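Local coordinates for CSOR (PDB 4ADZ), which represses transcription of copper-responsive genes as a copper-sensing regulator, probably releasing its operator DNA when it binds copper(I), at the interface of chains A and B and the interface of chains A and C. Coordinates in Å, arbitrary orientation; residue numbers count along the deposited sequence, not the author numbering. Chains: chain A/B/C, CSOR.

Contact 1: the interface of chains A and B. Residues chain A 65, 68, 85, 88-89, 92, 136; chain B 89-90, 92, 96, 136.
B:Leu92 pushes its branched end into chain A between the two helices 48-73 and 78-114, and the contact is arranged around it. Its CG, anti to the carbonyl carbon (chi1 -81°), swings toward chain A, and the fork there gives the two methyls different neighbours. CD2 meets A:Ile65 tip to tip, 3.9 Å from that residue's CD1, and also touches the CD1 methyl of A:Leu68, whose side chain crosses it obliquely. CD1 turns to its own symmetry mate, 3.6 Å from CD1 of A:Leu92, the two leucines meeting at about a right angle. A forked leucine suits this place because one side chain can serve both the partner's interior and the two-fold axis. A:Thr89 slides past B:Leu92 in the opposite direction, with its CG2 methyl 3.5 Å from the leucine CB. Its hydroxyl OG1 lies between backbone N and carbonyl carbon (chi1 60°), where it makes a weak hydrogen bond to A:Val85 O at 3.3 Å; threonine thus offers a methyl to the partner and a hydroxyl to its own helix. An alanine here would probably open a gap beside CB of B:Leu92, where the CG2 methyl sat, and leave A:Val85 O without its weak side-chain donor. Farther along, the CG1 methyl of A:Val85 packs 3.9 Å from CB of B:Ala96, whose small size probably lets the helices come close. The C-terminal threonines A:Thr136 and B:Thr136 are poorly ordered, and their contacts with the Thr89 pair are doubtful. The site lies in the N-terminal half of helix 78-114 of both subunits, where these helices pack about the two-fold axis, with helix 48-73 of chain A backing the pocket for B:Leu92.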
# COMPACT_ATOMS: atom_id res chain seq x y z
N ILE A 65 4.75 -2.96 18.99
CA ILE A 65 3.44 -3.40 19.23
C ILE A 65 3.13 -3.30 20.74
O ILE A 65 1.99 -2.96 21.13
CB ILE A 65 3.15 -4.83 18.73
CG1 ILE A 65 3.58 -5.03 17.28
CG2 ILE A 65 1.69 -5.18 18.94
CD1 ILE A 65 2.96 -4.07 16.26
N LEU A 68 2.21 0.19 21.21
CA LEU A 68 0.83 0.41 20.84
C LEU A 68 -0.15 -0.00 21.94
O LEU A 68 -1.17 0.68 22.19
CB LEU A 68 0.48 -0.35 19.56
CG LEU A 68 1.08 0.23 18.29
CD1 LEU A 68 0.88 -0.79 17.15
CD2 LEU A 68 0.47 1.61 18.02
N VAL A 85 1.36 3.04 14.45
CA VAL A 85 0.89 1.90 13.61
C VAL A 85 1.65 1.95 12.27
O VAL A 85 2.16 0.91 11.75
CB VAL A 85 -0.61 1.81 13.40
CG1 VAL A 85 -1.05 0.73 12.32
CG2 VAL A 85 -1.37 1.59 14.74
N SER A 88 5.17 0.84 12.52
CA SER A 88 5.27 -0.63 12.69
C SER A 88 5.01 -1.36 11.37
O SER A 88 5.72 -2.29 11.02
CB SER A 88 4.30 -1.11 13.74
OG SER A 88 4.55 -0.40 14.95
N THR A 89 4.06 -0.88 10.60
CA THR A 89 3.77 -1.49 9.27
C THR A 89 4.96 -1.28 8.35
O THR A 89 5.39 -2.21 7.63
CB THR A 89 2.43 -1.00 8.65
OG1 THR A 89 2.44 0.43 8.45
CG2 THR A 89 1.25 -1.36 9.53
N LEU A 92 7.69 -3.72 9.25
CA LEU A 92 7.33 -5.09 8.73
C LEU A 92 7.59 -5.19 7.24
O LEU A 92 8.04 -6.25 6.77
CB LEU A 92 5.88 -5.45 9.05
CG LEU A 92 5.64 -5.96 10.47
CD1 LEU A 92 4.20 -5.76 10.89
CD2 LEU A 92 6.10 -7.43 10.71
N THR A 136 -0.97 -4.83 1.00
CA THR A 136 -0.90 -4.12 2.27
C THR A 136 -0.15 -2.80 2.00
O THR A 136 0.65 -2.32 2.80
CB THR A 136 -0.22 -4.96 3.39
OG1 THR A 136 -0.38 -6.38 3.17
CG2 THR A 136 -0.80 -4.60 4.72
OXT THR A 136 -0.33 -2.14 0.94
N THR B 89 0.59 -7.24 8.76
CA THR B 89 0.44 -5.86 8.24
C THR B 89 -1.03 -5.57 7.99
O THR B 89 -1.55 -4.49 8.34
CB THR B 89 1.33 -5.57 6.99
OG1 THR B 89 1.01 -6.46 5.91
CG2 THR B 89 2.81 -5.72 7.32
N LYS B 90 -1.73 -6.54 7.41
CA LYS B 90 -3.17 -6.40 7.19
C LYS B 90 -3.91 -6.17 8.48
O LYS B 90 -4.79 -5.29 8.52
CB LYS B 90 -3.71 -7.61 6.38
CG LYS B 90 -5.21 -7.66 6.18
CD LYS B 90 -5.71 -9.05 5.71
CE LYS B 90 -7.20 -9.04 5.36
NZ LYS B 90 -7.47 -8.08 4.25
N LEU B 92 -2.76 -4.89 11.27
CA LEU B 92 -2.41 -3.50 11.74
C LEU B 92 -3.21 -2.46 10.98
O LEU B 92 -3.63 -1.45 11.59
CB LEU B 92 -0.91 -3.23 11.62
CG LEU B 92 -0.06 -3.79 12.75
CD1 LEU B 92 1.37 -3.98 12.32
CD2 LEU B 92 -0.14 -2.98 14.08
N ALA B 96 -5.88 0.21 12.42
CA ALA B 96 -5.73 1.65 12.13
C ALA B 96 -7.07 2.21 11.61
O ALA B 96 -7.54 3.27 12.06
CB ALA B 96 -4.61 1.89 11.12
N THR B 136 2.06 2.93 3.52
CA THR B 136 2.38 1.54 3.86
C THR B 136 1.38 0.67 3.09
O THR B 136 0.89 -0.35 3.57
CB THR B 136 2.33 1.27 5.39
OG1 THR B 136 2.62 2.47 6.16
CG2 THR B 136 3.32 0.21 5.74
OXT THR B 136 1.02 0.94 1.91

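Contact 2: the interface of chains A and C. Residues chain A 97, 100, 130, 134; chain C 100, 127, 130-131, 134.
A:Leu97 and C:Ile130 slide past each other in opposite directions, side by side, and lead a contact made of hydrocarbon groups. The first kind of interaction is branch against branch. CD2 of A:Leu97 rests 3.8 Å from CG2 of C:Ile130, the short methyl branch. The longer branch of the same isoleucine, CG1 with CD1, stands anti to the carbonyl carbon (chi1 -68°) and serves other partners: CD1 meets A:Leu100 tip to tip, 4.0 Å from its CD2. It also reaches A:Ile130, the same residue of the partner chain, with the two CD1 methyls 3.8 Å apart and the side chains crossing at about a right angle. Beta-branched isoleucine suits this place, since its short and long arms fill two directions at once while the branch at CB limits their freedom to turn.

The second kind is methyl against backbone. CD1 of A:Leu97 lies 3.8 Å from CA of C:Gly131, where the lack of a side chain probably eases the leucine's approach to the helix backbone. Next to it, the CG2 methyl of C:Thr127 approaches A:Leu97 O at 3.9 Å, so this threonine presents its apolar branch to chain A. Toward the C-terminal end, CD2 of A:Leu134 comes 4.0 Å from CA of C:Leu134. The two copies of this leucine differ in shape: CG is anti to the carbonyl carbon in A:Leu134 (chi1 -67°) but anti to the backbone N in C:Leu134 (chi1 -170°). A leucine can probably take either shape and still present methyls to the partner.

With no polar pair across this patch, shape and burial of methyls hold it. The site fastens helix 120-135 of chain C to helices 78-114 and 116-134 of chain A, and probably helps join subunits into the four-chain assembly.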
# COMPACT_ATOMS: atom_id res chain seq x y z
N LEU A 97 10.95 -7.09 2.66
CA LEU A 97 11.81 -6.82 1.49
C LEU A 97 13.18 -7.41 1.64
O LEU A 97 13.77 -7.91 0.68
CB LEU A 97 11.90 -5.33 1.21
CG LEU A 97 10.69 -4.64 0.66
CD1 LEU A 97 10.78 -3.11 0.84
CD2 LEU A 97 10.54 -5.01 -0.81
N LEU A 100 12.82 -11.05 0.97
CA LEU A 100 12.62 -11.28 -0.45
C LEU A 100 13.93 -11.15 -1.23
O LEU A 100 14.26 -11.97 -2.08
CB LEU A 100 11.64 -10.29 -0.99
CG LEU A 100 11.32 -10.44 -2.44
CD1 LEU A 100 10.61 -11.81 -2.59
CD2 LEU A 100 10.46 -9.28 -2.91
N ILE A 130 4.96 -11.12 -3.70
CA ILE A 130 5.14 -9.67 -3.90
C ILE A 130 3.76 -9.02 -4.08
O ILE A 130 3.48 -7.97 -3.49
CB ILE A 130 6.04 -9.36 -5.09
CG1 ILE A 130 7.51 -9.74 -4.81
CG2 ILE A 130 5.96 -7.86 -5.46
CD1 ILE A 130 8.34 -9.95 -6.07
N LEU A 134 2.14 -6.11 -1.83
CA LEU A 134 1.60 -4.88 -2.39
C LEU A 134 0.20 -4.50 -1.92
O LEU A 134 -0.15 -3.32 -1.94
CB LEU A 134 1.72 -4.90 -3.91
CG LEU A 134 3.15 -4.85 -4.52
CD1 LEU A 134 3.02 -4.94 -6.03
CD2 LEU A 134 4.00 -3.66 -4.09
N LEU C 100 7.32 -7.15 -13.56
CA LEU C 100 8.27 -7.61 -12.57
C LEU C 100 8.50 -9.12 -12.76
O LEU C 100 9.65 -9.54 -12.76
CB LEU C 100 7.83 -7.33 -11.11
CG LEU C 100 8.25 -6.05 -10.38
CD1 LEU C 100 7.34 -5.88 -9.15
CD2 LEU C 100 9.74 -5.97 -10.02
N THR C 127 14.45 -5.09 -6.01
CA THR C 127 13.96 -5.04 -4.65
C THR C 127 13.70 -3.56 -4.31
O THR C 127 12.67 -3.23 -3.74
CB THR C 127 14.99 -5.70 -3.70
OG1 THR C 127 15.00 -7.10 -3.99
CG2 THR C 127 14.56 -5.49 -2.26
N ILE C 130 10.44 -2.62 -6.08
CA ILE C 130 9.32 -3.11 -5.30
C ILE C 130 9.07 -2.20 -4.10
O ILE C 130 7.95 -1.86 -3.82
CB ILE C 130 9.54 -4.58 -4.88
CG1 ILE C 130 9.50 -5.48 -6.12
CG2 ILE C 130 8.44 -5.03 -3.92
CD1 ILE C 130 10.33 -6.75 -5.96
N GLY C 131 10.10 -1.88 -3.33
CA GLY C 131 9.96 -0.94 -2.21
C GLY C 131 9.29 0.36 -2.62
O GLY C 131 8.43 0.87 -1.88
N LEU C 134 5.63 -0.22 -3.20
CA LEU C 134 4.96 -0.46 -1.93
C LEU C 134 4.60 0.83 -1.20
O LEU C 134 3.62 0.86 -0.48
CB LEU C 134 5.80 -1.37 -1.06
CG LEU C 134 5.12 -1.91 0.19
CD1 LEU C 134 3.69 -2.38 -0.05
CD2 LEU C 134 6.01 -3.03 0.69

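Contact 1 and contact 2 lie about 17 Å apart, measured between the centres of their C-alpha atoms, and share no residue. Both use helix 78-114 of chain A: contact 1 takes its first half, through residues 85 to 92, and contact 2 begins little more than a helical turn later, at residue 97. Chain A therefore meets chain B and chain C from one continuous helix; its helix 116-134 also serves contact 2, while the poorly ordered C-terminal residue lies near contact 1. Repeated by two-fold symmetry, the two interfaces can build the deposited tetramer, and a shift of the long helix could plausibly be felt at both.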